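Local atomic coordinates of beta-xylanase (Caldicellulosiruptor kristjanssonii, PDB entry 7NWN), a protein that probably binds plant cell-wall polysaccharides through a calcium-bearing family 9 carbohydrate-binding module belonging to a multimodular, hyperthermostable xylanase-glucuronoyl esterase. Residues D112-K123 / D126-T137. Numbering follows the deposited sequence.
With CA (calcium ion), chain S; EDO (1,2-ethanediol), chain I.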
ATOM      1  N   ASP A 112     -12.714   5.037  -6.240  1.00 45.32           N
ATOM      2  CA  ASP A 112     -11.664   5.338  -5.264  1.00 49.01           C
ATOM      3  C   ASP A 112     -11.616   4.250  -4.186  1.00 40.05           C
ATOM      4  O   ASP A 112     -12.637   3.675  -3.841  1.00 40.83           O
ATOM      5  CB  ASP A 112     -11.782   6.754  -4.699  1.00 51.17           C
ATOM      6  CG  ASP A 112     -11.642   7.831  -5.779  1.00 51.35           C
ATOM      7  OD1 ASP A 112     -10.684   7.745  -6.570  1.00 45.54           O
ATOM      8  OD2 ASP A 112     -12.463   8.768  -5.786  1.00 50.82           O
ATOM      9  N   LEU A 113     -10.405   3.876  -3.770  1.00 40.87           N
ATOM     10  CA  LEU A 113     -10.244   2.743  -2.853  1.00 38.61           C
ATOM     11  C   LEU A 113      -9.471   3.213  -1.627  1.00 34.72           C
ATOM     12  O   LEU A 113      -8.502   3.977  -1.743  1.00 33.46           O
ATOM     13  CB  LEU A 113      -9.498   1.596  -3.544  1.00 35.63           C
ATOM     14  CG  LEU A 113     -10.071   1.103  -4.893  1.00 39.86           C
ATOM     15  CD1 LEU A 113      -9.185  -0.004  -5.464  1.00 36.14           C
ATOM     16  CD2 LEU A 113     -11.520   0.623  -4.788  1.00 38.03           C
ATOM     17  N   HIS A 114      -9.894   2.674  -0.474  1.00 35.74           N
ATOM     18  CA  HIS A 114      -9.151   2.881   0.764  1.00 39.50           C
ATOM     19  C   HIS A 114      -9.252   1.612   1.619  1.00 35.87           C
ATOM     20  O   HIS A 114     -10.325   1.286   2.145  1.00 32.88           O
ATOM     21  CB  HIS A 114      -9.654   4.151   1.479  1.00 39.34           C
ATOM     22  CG  HIS A 114      -8.960   4.458   2.759  1.00 42.33           C
ATOM     23  ND1 HIS A 114      -9.513   5.272   3.725  1.00 41.03           N
ATOM     24  CD2 HIS A 114      -7.773   4.041   3.249  1.00 39.81           C
ATOM     25  CE1 HIS A 114      -8.700   5.362   4.742  1.00 45.46           C
ATOM     26  NE2 HIS A 114      -7.630   4.615   4.480  1.00 42.20           N
ATOM     27  N   TYR A 115      -8.123   0.901   1.684  1.00 32.78           N
ATOM     28  CA  TYR A 115      -8.050  -0.403   2.343  1.00 33.04           C
ATOM     29  C   TYR A 115      -7.069  -0.286   3.509  1.00 32.09           C
ATOM     30  O   TYR A 115      -6.224   0.610   3.506  1.00 30.86           O
ATOM     31  CB  TYR A 115      -7.505  -1.441   1.358  1.00 35.72           C
ATOM     32  CG  TYR A 115      -8.442  -1.769   0.215  1.00 35.60           C
ATOM     33  CD1 TYR A 115      -9.756  -2.153   0.430  1.00 37.26           C
ATOM     34  CD2 TYR A 115      -7.984  -1.739  -1.096  1.00 37.59           C
ATOM     35  CE1 TYR A 115     -10.600  -2.458  -0.641  1.00 38.60           C
ATOM     36  CE2 TYR A 115      -8.801  -2.102  -2.167  1.00 38.17           C
ATOM     37  CZ  TYR A 115     -10.128  -2.420  -1.946  1.00 42.55           C
ATOM     38  OH  TYR A 115     -10.930  -2.769  -3.006  1.00 37.28           O
ATOM     39  N   ARG A 116      -7.199  -1.210   4.466  1.00 33.90           N
ATOM     40  CA  ARG A 116      -6.358  -1.228   5.677  1.00 33.95           C
ATOM     41  C   ARG A 116      -6.133  -2.698   6.031  1.00 28.88           C
ATOM     42  O   ARG A 116      -7.041  -3.504   5.828  1.00 29.81           O
ATOM     43  CB  ARG A 116      -7.097  -0.540   6.853  1.00 33.90           C
ATOM     44  CG  ARG A 116      -6.309  -0.418   8.170  1.00 34.22           C
ATOM     45  CD  ARG A 116      -7.157   0.211   9.322  1.00 36.16           C
ATOM     46  NE  ARG A 116      -7.513   1.609   8.994  1.00 36.55           N
ATOM     47  CZ  ARG A 116      -8.683   2.006   8.468  1.00 34.37           C
ATOM     48  NH1 ARG A 116      -9.675   1.142   8.276  1.00 35.41           N
ATOM     49  NH2 ARG A 116      -8.840   3.275   8.128  1.00 35.52           N
ATOM     50  N   VAL A 117      -4.924  -3.032   6.536  1.00 31.16           N
ATOM     51  CA  VAL A 117      -4.678  -4.374   7.050  1.00 30.17           C
ATOM     52  C   VAL A 117      -3.756  -4.201   8.256  1.00 28.95           C
ATOM     53  O   VAL A 117      -2.820  -3.383   8.214  1.00 30.21           O
ATOM     54  CB  VAL A 117      -4.068  -5.317   5.974  1.00 33.10           C
ATOM     55  CG1 VAL A 117      -2.819  -4.746   5.314  1.00 27.65           C
ATOM     56  CG2 VAL A 117      -3.827  -6.734   6.472  1.00 30.63           C
ATOM     57  N   ASN A 118      -4.096  -4.883   9.359  1.00 30.92           N
ATOM     58  CA  ASN A 118      -3.249  -4.830  10.545  1.00 33.96           C
ATOM     59  C   ASN A 118      -2.177  -5.936  10.512  1.00 35.35           C
ATOM     60  O   ASN A 118      -2.181  -6.781   9.623  1.00 33.58           O
ATOM     61  CB  ASN A 118      -4.108  -4.829  11.814  1.00 30.11           C
ATOM     62  CG  ASN A 118      -4.679  -6.174  12.226  1.00 34.50           C
ATOM     63  OD1 ASN A 118      -4.341  -7.222  11.685  1.00 33.69           O
ATOM     64  ND2 ASN A 118      -5.535  -6.164  13.242  1.00 34.59           N
ATOM     65  N   TYR A 119      -1.288  -5.967  11.530  1.00 35.91           N
ATOM     66  CA  TYR A 119      -0.135  -6.862  11.508  1.00 34.48           C
ATOM     67  C   TYR A 119      -0.600  -8.314  11.647  1.00 33.19           C
ATOM     68  O   TYR A 119       0.182  -9.168  11.292  1.00 35.32           O
ATOM     69  CB  TYR A 119       0.897  -6.506  12.602  1.00 37.08           C
ATOM     70  CG  TYR A 119       0.323  -6.584  13.991  1.00 33.08           C
ATOM     71  CD1 TYR A 119      -0.382  -5.511  14.535  1.00 34.28           C
ATOM     72  CD2 TYR A 119       0.349  -7.769  14.707  1.00 32.90           C
ATOM     73  CE1 TYR A 119      -0.969  -5.597  15.794  1.00 38.87           C
ATOM     74  CE2 TYR A 119      -0.210  -7.860  15.980  1.00 34.59           C
ATOM     75  CZ  TYR A 119      -0.886  -6.775  16.526  1.00 44.10           C
ATOM     76  OH  TYR A 119      -1.508  -6.864  17.754  1.00 40.34           O
ATOM     77  N   ASN A 120      -1.842  -8.585  12.127  1.00 31.09           N
ATOM     78  CA  ASN A 120      -2.418  -9.939  12.190  1.00 30.52           C
ATOM     79  C   ASN A 120      -3.186 -10.305  10.909  1.00 28.16           C
ATOM     80  O   ASN A 120      -3.912 -11.318  10.886  1.00 30.52           O
ATOM     81  CB  ASN A 120      -3.351 -10.139  13.392  1.00 30.99           C
ATOM     82  CG  ASN A 120      -2.551 -10.220  14.668  1.00 44.13           C
ATOM     83  OD1 ASN A 120      -1.426 -10.730  14.659  1.00 42.74           O
ATOM     84  ND2 ASN A 120      -3.076  -9.636  15.729  1.00 45.98           N
ATOM     85  N   ASN A 121      -3.064  -9.440   9.897  1.00 27.37           N
ATOM     86  CA  ASN A 121      -3.678  -9.677   8.587  1.00 31.93           C
ATOM     87  C   ASN A 121      -5.194  -9.469   8.564  1.00 36.37           C
ATOM     88  O   ASN A 121      -5.863  -9.955   7.621  1.00 30.08           O
ATOM     89  CB  ASN A 121      -3.408 -11.077   8.036  1.00 29.04           C
ATOM     90  CG  ASN A 121      -3.481 -11.063   6.512  1.00 28.46           C
ATOM     91  OD1 ASN A 121      -3.034 -10.101   5.889  1.00 27.65           O
ATOM     92  ND2 ASN A 121      -3.989 -12.140   5.926  1.00 29.88           N
ATOM     93  N   PHE A 122      -5.707  -8.715   9.560  1.00 36.08           N
ATOM     94  CA  PHE A 122      -7.132  -8.366   9.609  1.00 34.56           C
ATOM     95  C   PHE A 122      -7.349  -7.163   8.690  1.00 31.68           C
ATOM     96  O   PHE A 122      -6.754  -6.096   8.882  1.00 31.27           O
ATOM     97  CB  PHE A 122      -7.554  -8.034  11.056  1.00 37.82           C
ATOM     98  CG  PHE A 122      -8.960  -7.494  11.170  1.00 50.12           C
ATOM     99  CD1 PHE A 122     -10.053  -8.298  10.880  1.00 48.16           C
ATOM    100  CD2 PHE A 122      -9.196  -6.169  11.544  1.00 56.24           C
ATOM    101  CE1 PHE A 122     -11.351  -7.804  10.946  1.00 53.90           C
ATOM    102  CE2 PHE A 122     -10.496  -5.681  11.636  1.00 59.29           C
ATOM    103  CZ  PHE A 122     -11.568  -6.499  11.317  1.00 49.82           C
ATOM    104  N   LYS A 123      -8.206  -7.343   7.698  1.00 31.99           N
ATOM    105  CA  LYS A 123      -8.435  -6.320   6.689  1.00 33.70           C
ATOM    106  C   LYS A 123      -9.754  -5.579   6.917  1.00 32.02           C
ATOM    107  O   LYS A 123     -10.767  -6.195   7.239  1.00 32.19           O
ATOM    108  CB  LYS A 123      -8.595  -7.001   5.326  1.00 37.20           C
ATOM    109  CG  LYS A 123      -7.320  -7.615   4.755  1.00 35.13           C
ATOM    110  CD  LYS A 123      -7.712  -8.696   3.724  1.00 37.39           C
ATOM    111  CE  LYS A 123      -8.040 -10.046   4.335  1.00 40.94           C
ATOM    112  NZ  LYS A 123      -6.851 -10.711   4.974  1.00 41.57           N
ATOM    113  N   ASP A 126     -12.457   1.118   3.969  1.00 37.45           N
ATOM    114  CA  ASP A 126     -13.240   2.342   4.149  1.00 39.45           C
ATOM    115  C   ASP A 126     -13.895   2.809   2.828  1.00 44.36           C
ATOM    116  O   ASP A 126     -14.765   3.688   2.823  1.00 39.81           O
ATOM    117  CB  ASP A 126     -12.363   3.448   4.726  1.00 36.39           C
ATOM    118  CG  ASP A 126     -11.847   3.134   6.134  1.00 39.60           C
ATOM    119  OD1 ASP A 126     -12.252   2.116   6.698  1.00 44.26           O
ATOM    120  OD2 ASP A 126     -10.990   3.860   6.615  1.00 43.46           O
ATOM    121  N   ALA A 127     -13.458   2.267   1.692  1.00 38.19           N
ATOM    122  CA  ALA A 127     -14.015   2.618   0.387  1.00 40.15           C
ATOM    123  C   ALA A 127     -13.523   1.567  -0.602  1.00 42.90           C
ATOM    124  O   ALA A 127     -12.304   1.325  -0.681  1.00 37.34           O
ATOM    125  CB  ALA A 127     -13.510   3.981  -0.056  1.00 32.92           C
ATOM    126  N   GLY A 128     -14.471   0.977  -1.333  1.00 42.83           N
ATOM    127  CA  GLY A 128     -14.212   0.016  -2.394  1.00 41.71           C
ATOM    128  C   GLY A 128     -14.501  -1.407  -1.940  1.00 42.51           C
ATOM    129  O   GLY A 128     -14.557  -1.700  -0.761  1.00 46.38           O
ATOM    130  N   ASP A 129     -14.664  -2.296  -2.908  1.00 35.94           N
ATOM    131  CA  ASP A 129     -15.014  -3.683  -2.708  1.00 38.27           C
ATOM    132  C   ASP A 129     -13.817  -4.421  -2.069  1.00 40.05           C
ATOM    133  O   ASP A 129     -12.741  -4.440  -2.668  1.00 35.02           O
ATOM    134  CB  ASP A 129     -15.406  -4.194  -4.104  1.00 40.02           C
ATOM    135  CG  ASP A 129     -15.757  -5.651  -4.098  1.00 43.31           C
ATOM    136  OD1 ASP A 129     -15.878  -6.218  -2.984  1.00 45.60           O
ATOM    137  OD2 ASP A 129     -15.878  -6.222  -5.210  1.00 51.21           O
ATOM    138  N   ILE A 130     -13.996  -4.977  -0.850  1.00 38.45           N
ATOM    139  CA  ILE A 130     -12.874  -5.636  -0.180  1.00 38.45           C
ATOM    140  C   ILE A 130     -12.506  -6.957  -0.887  1.00 44.84           C
ATOM    141  O   ILE A 130     -11.413  -7.463  -0.655  1.00 36.29           O
ATOM    142  CB  ILE A 130     -13.124  -5.865   1.331  1.00 40.00           C
ATOM    143  CG1 ILE A 130     -11.796  -6.006   2.127  1.00 36.55           C
ATOM    144  CG2 ILE A 130     -14.042  -7.053   1.521  1.00 35.95           C
ATOM    145  CD1 ILE A 130     -11.962  -5.972   3.636  1.00 42.63           C
ATOM    146  N   LEU A 131     -13.386  -7.501  -1.762  1.00 39.13           N
ATOM    147  CA  LEU A 131     -13.085  -8.690  -2.558  1.00 37.33           C
ATOM    148  C   LEU A 131     -11.894  -8.474  -3.497  1.00 34.41           C
ATOM    149  O   LEU A 131     -11.332  -9.442  -3.970  1.00 36.60           O
ATOM    150  CB  LEU A 131     -14.316  -9.141  -3.359  1.00 38.48           C
ATOM    151  CG  LEU A 131     -15.295 -10.036  -2.585  1.00 43.89           C
ATOM    152  CD1 LEU A 131     -15.807  -9.363  -1.306  1.00 50.29           C
ATOM    153  CD2 LEU A 131     -16.480 -10.398  -3.458  1.00 47.52           C
ATOM    154  N   ARG A 132     -11.499  -7.224  -3.743  1.00 28.83           N
ATOM    155  CA  ARG A 132     -10.383  -6.914  -4.621  1.00 33.15           C
ATOM    156  C   ARG A 132      -9.051  -6.997  -3.866  1.00 34.99           C
ATOM    157  O   ARG A 132      -8.013  -6.954  -4.509  1.00 32.92           O
ATOM    158  CB  ARG A 132     -10.534  -5.487  -5.160  1.00 31.88           C
ATOM    159  CG  ARG A 132     -11.854  -5.346  -5.943  1.00 33.68           C
ATOM    160  CD  ARG A 132     -12.069  -3.889  -6.332  1.00 32.52           C
ATOM    161  NE  ARG A 132     -11.014  -3.397  -7.182  1.00 33.07           N
ATOM    162  CZ  ARG A 132     -11.035  -2.245  -7.820  1.00 38.11           C
ATOM    163  NH1 ARG A 132     -12.097  -1.464  -7.715  1.00 39.45           N
ATOM    164  NH2 ARG A 132     -10.024  -1.897  -8.603  1.00 35.11           N
ATOM    165  N   PHE A 133      -9.109  -7.099  -2.519  1.00 32.50           N
ATOM    166  CA  PHE A 133      -7.942  -6.887  -1.650  1.00 32.30           C
ATOM    167  C   PHE A 133      -7.523  -8.238  -1.074  1.00 32.52           C
ATOM    168  O   PHE A 133      -8.335  -8.967  -0.462  1.00 34.17           O
ATOM    169  CB  PHE A 133      -8.304  -5.893  -0.536  1.00 35.12           C
ATOM    170  CG  PHE A 133      -7.198  -5.400   0.372  1.00 30.93           C
ATOM    171  CD1 PHE A 133      -6.011  -4.935  -0.158  1.00 30.39           C
ATOM    172  CD2 PHE A 133      -7.436  -5.226   1.738  1.00 32.34           C
ATOM    173  CE1 PHE A 133      -5.020  -4.385   0.649  1.00 32.31           C
ATOM    174  CE2 PHE A 133      -6.456  -4.661   2.561  1.00 35.30           C
ATOM    175  CZ  PHE A 133      -5.236  -4.276   2.028  1.00 33.13           C
ATOM    176  N   TYR A 134      -6.263  -8.610  -1.340  1.00 30.57           N
ATOM    177  CA  TYR A 134      -5.805  -9.906  -0.859  1.00 29.34           C
ATOM    178  C   TYR A 134      -4.444  -9.701  -0.199  1.00 30.52           C
ATOM    179  O   TYR A 134      -3.552  -9.140  -0.844  1.00 29.44           O
ATOM    180  CB  TYR A 134      -5.641 -10.834  -2.056  1.00 29.52           C
ATOM    181  CG  TYR A 134      -5.136 -12.228  -1.780  1.00 30.85           C
ATOM    182  CD1 TYR A 134      -5.451 -12.928  -0.614  1.00 28.45           C
ATOM    183  CD2 TYR A 134      -4.334 -12.858  -2.734  1.00 30.54           C
ATOM    184  CE1 TYR A 134      -4.980 -14.217  -0.428  1.00 31.31           C
ATOM    185  CE2 TYR A 134      -3.860 -14.155  -2.567  1.00 30.48           C
ATOM    186  CZ  TYR A 134      -4.184 -14.834  -1.402  1.00 32.10           C
ATOM    187  OH  TYR A 134      -3.726 -16.108  -1.254  1.00 32.36           O
ATOM    188  N   THR A 135      -4.297 -10.190   1.057  1.00 29.43           N
ATOM    189  CA  THR A 135      -3.114  -9.795   1.832  1.00 29.29           C
ATOM    190  C   THR A 135      -2.584 -11.005   2.602  1.00 28.64           C
ATOM    191  O   THR A 135      -3.350 -11.900   2.963  1.00 28.42           O
ATOM    192  CB  THR A 135      -3.420  -8.666   2.839  1.00 31.21           C
ATOM    193  OG1 THR A 135      -4.377  -9.182   3.767  1.00 33.36           O
ATOM    194  CG2 THR A 135      -3.960  -7.405   2.191  1.00 32.10           C
ATOM    195  N   LYS A 136      -1.290 -10.930   2.930  1.00 29.64           N
ATOM    196  CA  LYS A 136      -0.650 -11.785   3.923  1.00 28.43           C
ATOM    197  C   LYS A 136       0.266 -10.900   4.764  1.00 29.40           C
ATOM    198  O   LYS A 136       0.759  -9.879   4.259  1.00 29.26           O
ATOM    199  CB  LYS A 136       0.223 -12.815   3.202  1.00 29.58           C
ATOM    200  CG  LYS A 136      -0.589 -13.822   2.407  1.00 30.26           C
ATOM    201  CD  LYS A 136      -1.421 -14.734   3.250  1.00 35.15           C
ATOM    202  CE  LYS A 136      -2.145 -15.719   2.356  1.00 42.12           C
ATOM    203  NZ  LYS A 136      -3.259 -16.381   3.097  1.00 45.81           N
ATOM    204  N   THR A 137       0.495 -11.300   6.021  1.00 27.71           N
ATOM    205  CA  THR A 137       1.416 -10.538   6.842  1.00 29.16           C
ATOM    206  C   THR A 137       2.394 -11.532   7.468  1.00 31.06           C
ATOM    207  O   THR A 137       2.160 -12.722   7.477  1.00 30.04           O
ATOM    208  CB  THR A 137       0.717  -9.740   7.966  1.00 28.36           C
ATOM    209  OG1 THR A 137       0.075 -10.659   8.837  1.00 30.32           O
ATOM    210  CG2 THR A 137      -0.284  -8.737   7.433  1.00 29.03           C
TER
HETATM  211 CA    CA S 318     -11.043   8.222  -8.820  0.60 51.82          CA
HETATM  212  C1  EDO I 308     -16.552   4.067  -3.495  1.00 82.93           C
HETATM  213  O1  EDO I 308     -15.332   4.814  -3.165  1.00 60.64           O
HETATM  214  C2  EDO I 308     -16.847   2.636  -3.070  1.00 73.73           C
HETATM  215  O2  EDO I 308     -17.185   2.397  -1.688  1.00 85.22           O
HETATM  216  O   HOH W   1     -11.049  10.391  -7.560  1.00 54.89           O
HETATM  217  O   HOH W   2      -6.313 -11.987   2.564  1.00 38.48           O
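Tyr-115 and Phe-133 lie in an offset stack, their planes 8° apart and centroids 4.6 Å apart. The two side chains run antiparallel alongside one another, so that each CB sits over the centre of the partner's ring, Phe-133 CB being 3.9 Å from the Tyr-115 centroid. Thr-135 CG2 closes on the opposite face of the Phe-133 ring, toward its rim. With CG anti to the carbonyl carbon (chi1 -68°), Tyr-115 reaches across to the loop leading into the 3-10 segment 130-132, where its OH donates a very short bond, 2.5 Å, to Asp-129 O at the ring edge. Cut back to an alanine, Tyr-115 would keep the CB over Phe-133 but would probably lose the stacked ring, opening a gap beside Phe-133 CB and CG and leaving Asp-129 O without the hydroxyl.

On the other side of strand 112-118, the outer nitrogens of Arg-116 hold the two carboxylate oxygens of Asp-126, one each, NH2 meeting OD2 at 2.7 Å, both on the syn side though tilted out of the carboxylate plane, the two groups being turned 42° against each other; Glu-95 takes the arginine's NE. A classic beta bulge sets Asp-126 and Ala-127 against the single residue His-114, with His-114 N bonding Ala-127 O at 2.8 Å. Farther along, Thr-135 OG1 donates to Asn-121 OD1 (2.7 Å) and accepts from Lys-123 NZ. The chain thus leaves one sheet beyond the bulge and enters the other at strand 133-140, the stacked rings packing between the two sheets of a beta-sandwich, as in family 9 carbohydrate-binding modules.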